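Local coordinates for ABC-type transport system, sugar-family extracellular solute-binding protein (PDB 6HNI) that binds tyrosine as an extracellular lipoprotein, probably to hand it to an ABC-type importer, and also has adhesive properties, at residues 60-65 / 83-88; 200-205 / 228-233; 102-107 / 129-134. The protein carries 1 engineered substitution. One frame throughout, in Å; residues are numbered along the deposited sequence.

Interactions 1 and 3 belong to one lobe of the closed binding protein and interaction 2 to the other; their centres lie about 39 Å (1 and 2) and about 40 Å (2 and 3) apart, on opposite sides of the chain's centre. Interactions 1 and 3, with centres about 14 Å apart, reach the same parallel sheet and touch: Ile-88 N approaches Pro-107 O at 3.0 Å, a probable hydrogen bond between the start of strand 87-91 and the residue just before strand 108-113. Each contact is centred about 21 Å from the centre of the chain. The bound tyrosine lies between the lobes, and the contacts appear to concern packing within each lobe rather than the ligand.

Interaction 1: residues 60-65 / 83-88; sequences DIDFQN and DKKDLI. With EDO (1,2-ethanediol), chain E.
Lys-85 reaches across to Asp-62 in a salt bridge that makes up most of this small interface: NZ donates to OD2 at 3.0 Å. It arrives on the anti lone pair of OD2, the side turned away from OD1, and the lysine chain runs roughly perpendicular to the aspartate side chain. Bent at chi2 (-55°) and extended beyond, it carries NZ across to the carboxylate, 3.4 Å from Asp-62 CB. The other carboxylate oxygen is held from within the same strand, by Gln-64 two residues on: NE2 gives a nearly straight bond of 2.9 Å (176°) to the syn lone pair of Asp-62 OD1, which lies almost in the amide plane of Gln-64. Both oxygens are thus engaged, which should fix the rotation of the carboxylate. Asp-83 adds a second negative group, its OD2 3.9 Å from Asp-62 OD2. Lys-85 NZ also makes a long salt bridge to Asp-83 OD2 at 3.6 Å, and this shared lysine, with a water donating to both OD2 atoms, probably softens the repulsion; Asp-83 OD1 has its own salt bridge with Lys-79. A further water accepts from Lys-85 NZ at 2.8 Å and lies beside the carboxylate of Asp-60, linking the network to the start of the strand. At the far end, Asn-65 ND2 donates to an ethanediol molecule that probably came from the crystallisation liquor. The backbones themselves stay apart, Asp-62 CA and Lys-85 CA being 9.3 Å from each other. In the parallel sheet, strand 24-30 separates 59-65 from 87-91. Helix 70-82 connects the two, ending in a Schellman motif at Lys-84, and its Phe-80 packs against Asp-62, Gln-64 and Lys-85, so the salt bridge spans the exit of the helix and the outermost strand.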
loop_
_atom_site.group_PDB
_atom_site.type_symbol
_atom_site.label_atom_id
_atom_site.label_comp_id
_atom_site.label_asym_id
_atom_site.label_seq_id
_atom_site.Cartn_x
_atom_site.Cartn_y
_atom_site.Cartn_z
ATOM N N ASP A 60 -8.308 8.728 -23.201
ATOM C CA ASP A 60 -6.987 9.314 -23.099
ATOM C C ASP A 60 -6.556 9.213 -21.641
ATOM O O ASP A 60 -7.241 9.698 -20.777
ATOM C CB ASP A 60 -7.007 10.782 -23.470
ATOM C CG ASP A 60 -5.656 11.423 -23.244
ATOM O OD1 ASP A 60 -4.814 11.256 -24.141
ATOM O OD2 ASP A 60 -5.416 12.039 -22.158
ATOM N N ILE A 61 -5.449 8.525 -21.431
ATOM C CA ILE A 61 -4.893 8.371 -20.072
ATOM C C ILE A 61 -3.697 9.332 -19.910
ATOM O O ILE A 61 -2.724 9.228 -20.652
ATOM C CB ILE A 61 -4.492 6.913 -19.820
ATOM C CG1 ILE A 61 -5.690 5.951 -19.952
ATOM C CG2 ILE A 61 -3.897 6.771 -18.444
ATOM C CD1 ILE A 61 -5.322 4.479 -19.798
ATOM N N ASP A 62 -3.781 10.234 -18.915
ATOM C CA ASP A 62 -2.710 11.181 -18.557
ATOM C C ASP A 62 -2.155 10.674 -17.210
ATOM O O ASP A 62 -2.738 10.906 -16.128
ATOM C CB ASP A 62 -3.359 12.560 -18.416
ATOM C CG ASP A 62 -2.407 13.675 -18.051
ATOM O OD1 ASP A 62 -1.199 13.415 -17.841
ATOM O OD2 ASP A 62 -2.906 14.845 -17.986
ATOM N N PHE A 63 -1.051 9.936 -17.295
ATOM C CA PHE A 63 -0.379 9.393 -16.106
ATOM C C PHE A 63 0.630 10.395 -15.535
ATOM O O PHE A 63 1.492 10.931 -16.271
ATOM C CB PHE A 63 0.352 8.106 -16.468
ATOM C CG PHE A 63 1.176 7.561 -15.327
ATOM C CD1 PHE A 63 0.548 6.917 -14.262
ATOM C CD2 PHE A 63 2.533 7.719 -15.291
ATOM C CE1 PHE A 63 1.249 6.450 -13.165
ATOM C CE2 PHE A 63 3.288 7.265 -14.178
ATOM C CZ PHE A 63 2.632 6.613 -13.134
ATOM N N GLN A 64 0.533 10.600 -14.227
ATOM C CA GLN A 64 1.416 11.538 -13.497
ATOM C C GLN A 64 1.910 10.904 -12.211
ATOM O O GLN A 64 1.132 10.434 -11.380
ATOM C CB GLN A 64 0.702 12.844 -13.163
ATOM C CG GLN A 64 0.197 13.629 -14.366
ATOM C CD GLN A 64 1.296 14.300 -15.150
ATOM O OE1 GLN A 64 2.287 14.729 -14.567
ATOM N NE2 GLN A 64 1.096 14.508 -16.466
ATOM N N ASN A 65 3.232 10.879 -12.078
ATOM C CA ASN A 65 3.940 10.338 -10.907
ATOM C C ASN A 65 4.508 11.531 -10.126
ATOM O O ASN A 65 5.206 12.369 -10.678
ATOM C CB ASN A 65 5.018 9.412 -11.407
ATOM C CG ASN A 65 5.827 8.726 -10.297
ATOM O OD1 ASN A 65 5.732 9.039 -9.116
ATOM N ND2 ASN A 65 6.657 7.785 -10.700
ATOM N N ASP A 83 -7.958 20.854 -15.853
ATOM C CA ASP A 83 -8.076 20.157 -17.135
ATOM C C ASP A 83 -9.487 19.627 -17.358
ATOM O O ASP A 83 -9.817 19.249 -18.477
ATOM C CB ASP A 83 -7.200 18.890 -17.230
ATOM C CG ASP A 83 -5.712 19.156 -17.446
ATOM O OD1 ASP A 83 -5.321 20.318 -17.768
ATOM O OD2 ASP A 83 -4.915 18.146 -17.298
ATOM N N LYS A 84 -10.325 19.557 -16.335
ATOM C CA LYS A 84 -11.687 18.998 -16.462
ATOM C C LYS A 84 -11.686 17.534 -16.902
ATOM O O LYS A 84 -12.481 17.121 -17.781
ATOM C CB LYS A 84 -12.584 19.910 -17.351
ATOM C CG LYS A 84 -12.635 21.365 -16.891
ATOM C CD LYS A 84 -13.406 22.303 -17.805
ATOM C CE LYS A 84 -13.526 23.671 -17.163
ATOM N NZ LYS A 84 -13.402 24.763 -18.143
ATOM N N LYS A 85 -10.832 16.710 -16.307
ATOM C CA LYS A 85 -10.817 15.287 -16.538
ATOM C C LYS A 85 -12.210 14.710 -16.259
ATOM O O LYS A 85 -12.962 15.202 -15.416
ATOM C CB LYS A 85 -9.847 14.584 -15.606
ATOM C CG LYS A 85 -8.377 14.914 -15.814
ATOM C CD LYS A 85 -7.854 14.698 -17.220
ATOM C CE LYS A 85 -6.365 14.915 -17.260
ATOM N NZ LYS A 85 -5.832 14.876 -18.625
ATOM N N ASP A 86 -12.545 13.653 -16.981
ATOM C CA ASP A 86 -13.784 12.936 -16.710
ATOM C C ASP A 86 -13.746 12.018 -15.489
ATOM O O ASP A 86 -14.757 11.750 -14.862
ATOM C CB ASP A 86 -14.153 12.129 -17.966
ATOM C CG ASP A 86 -14.432 13.012 -19.181
ATOM O OD1 ASP A 86 -15.457 13.688 -19.091
ATOM O OD2 ASP A 86 -13.578 13.047 -20.128
ATOM N N LEU A 87 -12.527 11.586 -15.144
ATOM C CA LEU A 87 -12.306 10.649 -14.043
ATOM C C LEU A 87 -10.854 10.818 -13.614
ATOM O O LEU A 87 -9.964 10.939 -14.427
ATOM C CB LEU A 87 -12.526 9.208 -14.527
ATOM C CG LEU A 87 -12.103 8.073 -13.578
ATOM C CD1 LEU A 87 -13.005 8.066 -12.396
ATOM C CD2 LEU A 87 -12.192 6.725 -14.301
ATOM N N ILE A 88 -10.669 10.761 -12.286
ATOM C CA ILE A 88 -9.310 10.701 -11.683
ATOM C C ILE A 88 -9.121 9.383 -10.948
ATOM O O ILE A 88 -9.999 8.992 -10.199
ATOM C CB ILE A 88 -9.139 11.867 -10.718
ATOM C CG1 ILE A 88 -9.131 13.188 -11.467
ATOM C CG2 ILE A 88 -7.795 11.719 -9.936
ATOM C CD1 ILE A 88 -9.293 14.409 -10.584
HETATM C C1 EDO E . 10.365 7.173 -8.503
HETATM O O1 EDO E . 8.925 7.106 -8.739
HETATM C C2 EDO E . 10.767 8.136 -7.376
HETATM O O2 EDO E . 11.618 9.204 -7.796
HETATM O O HOH W 1 -6.493 12.548 -20.015
HETATM O O HOH W 2 -2.515 16.930 -16.385
#

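Interaction 2: residues 200-205 / 228-233; sequences QGISSL and SKIATE
Ile-202 and Ile-230 meet as two branched side chains that run antiparallel past one another. The touching branch of Ile-202 is its CG2 methyl, which meets the CD1 end of Ile-230 at 3.7 Å. The same methyl lies 4.0 Å from Ile-230 CG2, and so rests against both arms of its partner. With CG1 of Ile-202 anti to the backbone N (chi1 -174°), CG2 is left between the backbone N and the carbonyl carbon and faces the neighbouring helix. In Ile-230 it is CG2 that lies anti to the backbone N, while CG1 sits beside that N, anti to the carbonyl carbon, and carries CD1 to the Ile-202 methyl. Ser-203 borders the patch, its OG 4.1 Å from Ile-230 CD1; the hydroxyl is hydrogen-bonded to Asn-199 O, one turn back in its own helix. The nearest CA atoms, those of Ser-203 and Ile-230, are 7.0 Å apart, which brings the helices near at this point. Helix 198-205 forms the crossover between parallel strands 186-192 and 211-214, and helix 224-233 lies in that between 211-214 and 238-240. Ile-202 also packs on Leu-212 of the shared strand, joining the helix pair to the sheet. No hydrogen bond or charge pair links the two segments. Their contact is therefore mainly apolar, dependent on the fit of methyl groups, with the Ser-203 hydroxyl at its border and that polarity settled inside its own helix.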
loop_
_atom_site.group_PDB
_atom_site.type_symbol
_atom_site.label_atom_id
_atom_site.label_comp_id
_atom_site.label_asym_id
_atom_site.label_seq_id
_atom_site.Cartn_x
_atom_site.Cartn_y
_atom_site.Cartn_z
ATOM N N GLN A 200 19.208 6.074 10.389
ATOM C CA GLN A 200 19.349 6.113 11.855
ATOM C C GLN A 200 18.129 5.457 12.541
ATOM O O GLN A 200 18.238 4.882 13.620
ATOM C CB GLN A 200 19.508 7.549 12.288
ATOM C CG GLN A 200 19.907 7.701 13.736
ATOM C CD GLN A 200 18.729 7.633 14.660
ATOM O OE1 GLN A 200 17.587 7.909 14.252
ATOM N NE2 GLN A 200 19.000 7.291 15.945
ATOM N N GLY A 201 16.966 5.506 11.879
ATOM C CA GLY A 201 15.792 4.896 12.439
ATOM C C GLY A 201 15.890 3.397 12.564
ATOM O O GLY A 201 15.652 2.849 13.638
ATOM N N ILE A 202 16.211 2.706 11.466
ATOM C CA ILE A 202 16.404 1.263 11.551
ATOM C C ILE A 202 17.616 0.913 12.445
ATOM O O ILE A 202 17.545 -0.013 13.236
ATOM C CB ILE A 202 16.425 0.538 10.179
ATOM C CG1 ILE A 202 16.481 -0.986 10.270
ATOM C CG2 ILE A 202 17.550 1.022 9.296
ATOM C CD1 ILE A 202 15.339 -1.646 11.029
ATOM N N SER A 203 18.677 1.684 12.338
ATOM C CA SER A 203 19.879 1.418 13.125
ATOM C C SER A 203 19.597 1.486 14.622
ATOM O O SER A 203 20.132 0.672 15.390
ATOM C CB SER A 203 20.971 2.382 12.711
ATOM O OG SER A 203 21.330 2.222 11.362
ATOM N N SER A 204 18.730 2.405 15.021
ATOM C CA SER A 204 18.366 2.620 16.414
ATOM C C SER A 204 17.494 1.505 16.997
ATOM O O SER A 204 17.429 1.326 18.244
ATOM C CB SER A 204 17.631 3.970 16.568
ATOM O OG SER A 204 16.266 3.918 16.195
ATOM N N LEU A 205 16.783 0.799 16.123
ATOM C CA LEU A 205 15.954 -0.354 16.523
ATOM C C LEU A 205 16.777 -1.631 16.755
ATOM O O LEU A 205 16.328 -2.521 17.484
ATOM C CB LEU A 205 14.845 -0.572 15.521
ATOM C CG LEU A 205 13.776 0.503 15.502
ATOM C CD1 LEU A 205 12.833 0.280 14.304
ATOM C CD2 LEU A 205 12.996 0.499 16.788
ATOM N N SER A 228 16.203 -3.400 4.580
ATOM C CA SER A 228 16.582 -4.795 4.427
ATOM C C SER A 228 18.080 -5.036 4.705
ATOM O O SER A 228 18.452 -5.959 5.436
ATOM C CB SER A 228 16.241 -5.301 3.005
ATOM O OG SER A 228 16.815 -6.585 2.767
ATOM N N LYS A 229 18.921 -4.215 4.108
ATOM C CA LYS A 229 20.358 -4.389 4.211
ATOM C C LYS A 229 20.792 -4.304 5.685
ATOM O O LYS A 229 21.516 -5.177 6.192
ATOM C CB LYS A 229 21.086 -3.336 3.353
ATOM C CG LYS A 229 22.547 -3.597 3.173
ATOM C CD LYS A 229 22.870 -4.602 2.101
ATOM C CE LYS A 229 24.381 -4.770 2.054
ATOM N NZ LYS A 229 24.771 -5.652 0.936
ATOM N N ILE A 230 20.345 -3.261 6.377
ATOM C CA ILE A 230 20.727 -3.080 7.783
ATOM C C ILE A 230 20.073 -4.143 8.691
ATOM O O ILE A 230 20.696 -4.689 9.617
ATOM C CB ILE A 230 20.407 -1.651 8.275
ATOM C CG1 ILE A 230 21.288 -0.641 7.515
ATOM C CG2 ILE A 230 20.646 -1.499 9.778
ATOM C CD1 ILE A 230 20.863 0.790 7.594
ATOM N N ALA A 231 18.805 -4.446 8.453
ATOM C CA ALA A 231 18.139 -5.444 9.286
ATOM C C ALA A 231 18.789 -6.817 9.159
ATOM O O ALA A 231 19.012 -7.506 10.170
ATOM C CB ALA A 231 16.662 -5.533 8.926
ATOM N N THR A 232 19.073 -7.219 7.928
ATOM C CA THR A 232 19.558 -8.543 7.625
ATOM C C THR A 232 20.983 -8.717 8.165
ATOM O O THR A 232 21.332 -9.786 8.662
ATOM C CB THR A 232 19.467 -8.847 6.113
ATOM O OG1 THR A 232 18.121 -8.629 5.699
ATOM C CG2 THR A 232 19.815 -10.285 5.811
ATOM N N GLU A 233 21.796 -7.672 8.069
ATOM C CA GLU A 233 23.159 -7.675 8.661
ATOM C C GLU A 233 23.156 -7.916 10.178
ATOM O O GLU A 233 24.040 -8.570 10.704
ATOM C CB GLU A 233 23.903 -6.366 8.332
ATOM C CG GLU A 233 24.513 -6.400 6.946
ATOM C CD GLU A 233 25.479 -5.276 6.611
ATOM O OE1 GLU A 233 25.763 -4.419 7.474
ATOM O OE2 GLU A 233 25.958 -5.263 5.449
#

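Interaction 3: residues 102-107 / 129-134; sequences ATKDIP and GTNVSG
Asn-131 inserts its amide into the turn formed by Thr-103 to Ile-106, an ST motif that links helix 93-102 to strand 108-113 in the parallel sheet of this lobe. ND2 uses both of its hydrogens. One gives a nearly straight bond (171°) to Ile-106 O at 2.9 Å, with the acceptor almost in the amide plane; the other goes to Thr-103 O at 3.0 Å. The second bond is less regular, since ND2 stands above the carbonyl plane of Thr-103, 45° out of it and not on a lone pair. Together they clamp the amide nitrogen between the two ends of the turn. The rest of the amide lies against the backbone of Lys-104, with CG 3.3 Å from Lys-104 O. Asn-131 OD1 and Lys-104 O are both acceptors and form no bond. A chi1 of 61°, with CG between the backbone N and carbonyl carbon, sets the Asn-131 amide against the Lys-104 carbonyl and within range of both acceptors. On the main-chain side, Pro-107 CA makes a CH...O contact of 3.6 Å with Asn-131 O, as the chain enters the strand. In the conformer described, the lysine amine turns to Phe-100 O and, as a cation-pi partner, to the ring of Phe-100, which also packs against the Asn-131 side chain. The second shell shapes the receiving turn. Thr-103, the first residue beyond the helix, accepts with OG1 from Asp-105 N and Ile-106 N, and these bonds probably help to position the carbonyls of Thr-103 and Ile-106 for ND2. On the opposite segment Thr-130 makes a similar ST turn just before strand 132-136: its OG1, also bonded to Leu-121 O, accepts from Val-132 N at 3.2 Å.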
loop_
_atom_site.group_PDB
_atom_site.type_symbol
_atom_site.label_atom_id
_atom_site.label_comp_id
_atom_site.label_asym_id
_atom_site.label_seq_id
_atom_site.Cartn_x
_atom_site.Cartn_y
_atom_site.Cartn_z
ATOM N N ALA A 102 -8.471 18.851 -4.368
ATOM C CA ALA A 102 -8.498 19.594 -5.633
ATOM C C ALA A 102 -9.894 19.720 -6.254
ATOM O O ALA A 102 -10.165 20.721 -6.883
ATOM C CB ALA A 102 -7.566 18.986 -6.643
ATOM N N THR A 103 -10.726 18.698 -6.070
ATOM C CA THR A 103 -12.061 18.674 -6.706
ATOM C C THR A 103 -13.077 17.852 -5.903
ATOM O O THR A 103 -12.787 16.747 -5.471
ATOM C CB THR A 103 -11.954 18.128 -8.158
ATOM O OG1 THR A 103 -13.266 18.173 -8.781
ATOM C CG2 THR A 103 -11.450 16.754 -8.236
ATOM N N LYS A 104 -14.287 18.402 -5.780
ATOM C CA LYS A 104 -15.407 17.670 -5.168
ATOM C C LYS A 104 -16.429 17.299 -6.229
ATOM O O LYS A 104 -17.454 16.722 -5.901
ATOM C CB LYS A 104 -16.103 18.456 -4.062
ATOM C CG LYS A 104 -15.226 18.878 -2.888
ATOM C CD LYS A 104 -14.744 17.723 -2.042
ATOM C CE LYS A 104 -13.957 18.244 -0.825
ATOM N NZ LYS A 104 -12.751 18.956 -1.342
ATOM N N ASP A 105 -16.109 17.569 -7.492
ATOM C CA ASP A 105 -17.066 17.330 -8.625
ATOM C C ASP A 105 -16.682 16.191 -9.566
ATOM O O ASP A 105 -17.549 15.440 -10.009
ATOM C CB ASP A 105 -17.259 18.600 -9.447
ATOM C CG ASP A 105 -17.726 19.765 -8.595
ATOM O OD1 ASP A 105 -18.644 19.568 -7.752
ATOM O OD2 ASP A 105 -17.173 20.878 -8.727
ATOM N N ILE A 106 -15.416 16.090 -9.929
ATOM C CA ILE A 106 -14.942 15.038 -10.810
ATOM C C ILE A 106 -14.910 13.738 -10.009
ATOM O O ILE A 106 -14.352 13.694 -8.890
ATOM C CB ILE A 106 -13.545 15.367 -11.361
ATOM C CG1 ILE A 106 -13.537 16.683 -12.147
ATOM C CG2 ILE A 106 -12.910 14.206 -12.153
ATOM C CD1 ILE A 106 -12.168 17.130 -12.589
ATOM N N PRO A 107 -15.391 12.608 -10.517
ATOM C CA PRO A 107 -15.306 11.365 -9.787
ATOM C C PRO A 107 -13.857 10.939 -9.611
ATOM O O PRO A 107 -13.060 11.000 -10.548
ATOM C CB PRO A 107 -16.091 10.351 -10.644
ATOM C CG PRO A 107 -16.145 10.989 -11.942
ATOM C CD PRO A 107 -16.170 12.432 -11.805
ATOM N N GLY A 129 -20.897 8.817 -0.154
ATOM C CA GLY A 129 -21.526 10.088 0.094
ATOM C C GLY A 129 -20.707 11.304 -0.312
ATOM O O GLY A 129 -21.003 12.419 0.123
ATOM N N THR A 130 -19.682 11.056 -1.134
ATOM C CA THR A 130 -18.740 12.045 -1.655
ATOM C C THR A 130 -18.496 11.675 -3.129
ATOM O O THR A 130 -19.092 10.708 -3.644
ATOM C CB THR A 130 -17.370 12.026 -0.890
ATOM O OG1 THR A 130 -16.717 10.785 -1.148
ATOM C CG2 THR A 130 -17.571 12.212 0.615
ATOM N N ASN A 131 -17.597 12.383 -3.784
ATOM C CA ASN A 131 -17.180 12.061 -5.135
ATOM C C ASN A 131 -16.097 10.989 -5.249
ATOM O O ASN A 131 -15.431 10.874 -6.269
ATOM C CB ASN A 131 -16.771 13.308 -5.939
ATOM C CG ASN A 131 -15.581 14.085 -5.320
ATOM O OD1 ASN A 131 -15.634 14.405 -4.139
ATOM N ND2 ASN A 131 -14.618 14.472 -6.140
ATOM N N VAL A 132 -15.904 10.220 -4.174
ATOM C CA VAL A 132 -14.842 9.223 -4.106
ATOM C C VAL A 132 -15.379 7.814 -3.863
ATOM O O VAL A 132 -16.203 7.622 -2.992
ATOM C CB VAL A 132 -13.859 9.536 -2.939
ATOM C CG1 VAL A 132 -12.720 8.545 -2.953
ATOM C CG2 VAL A 132 -13.356 10.965 -3.106
ATOM N N SER A 133 -14.879 6.839 -4.621
ATOM C CA SER A 133 -15.035 5.426 -4.302
ATOM C C SER A 133 -13.805 4.677 -4.794
ATOM O O SER A 133 -12.777 5.317 -5.106
ATOM C CB SER A 133 -16.326 4.833 -4.859
ATOM O OG SER A 133 -16.486 3.533 -4.287
ATOM N N GLY A 134 -13.822 3.353 -4.779
ATOM C CA GLY A 134 -12.746 2.557 -5.270
ATOM C C GLY A 134 -12.462 1.370 -4.384
ATOM O O GLY A 134 -13.340 0.734 -3.886
#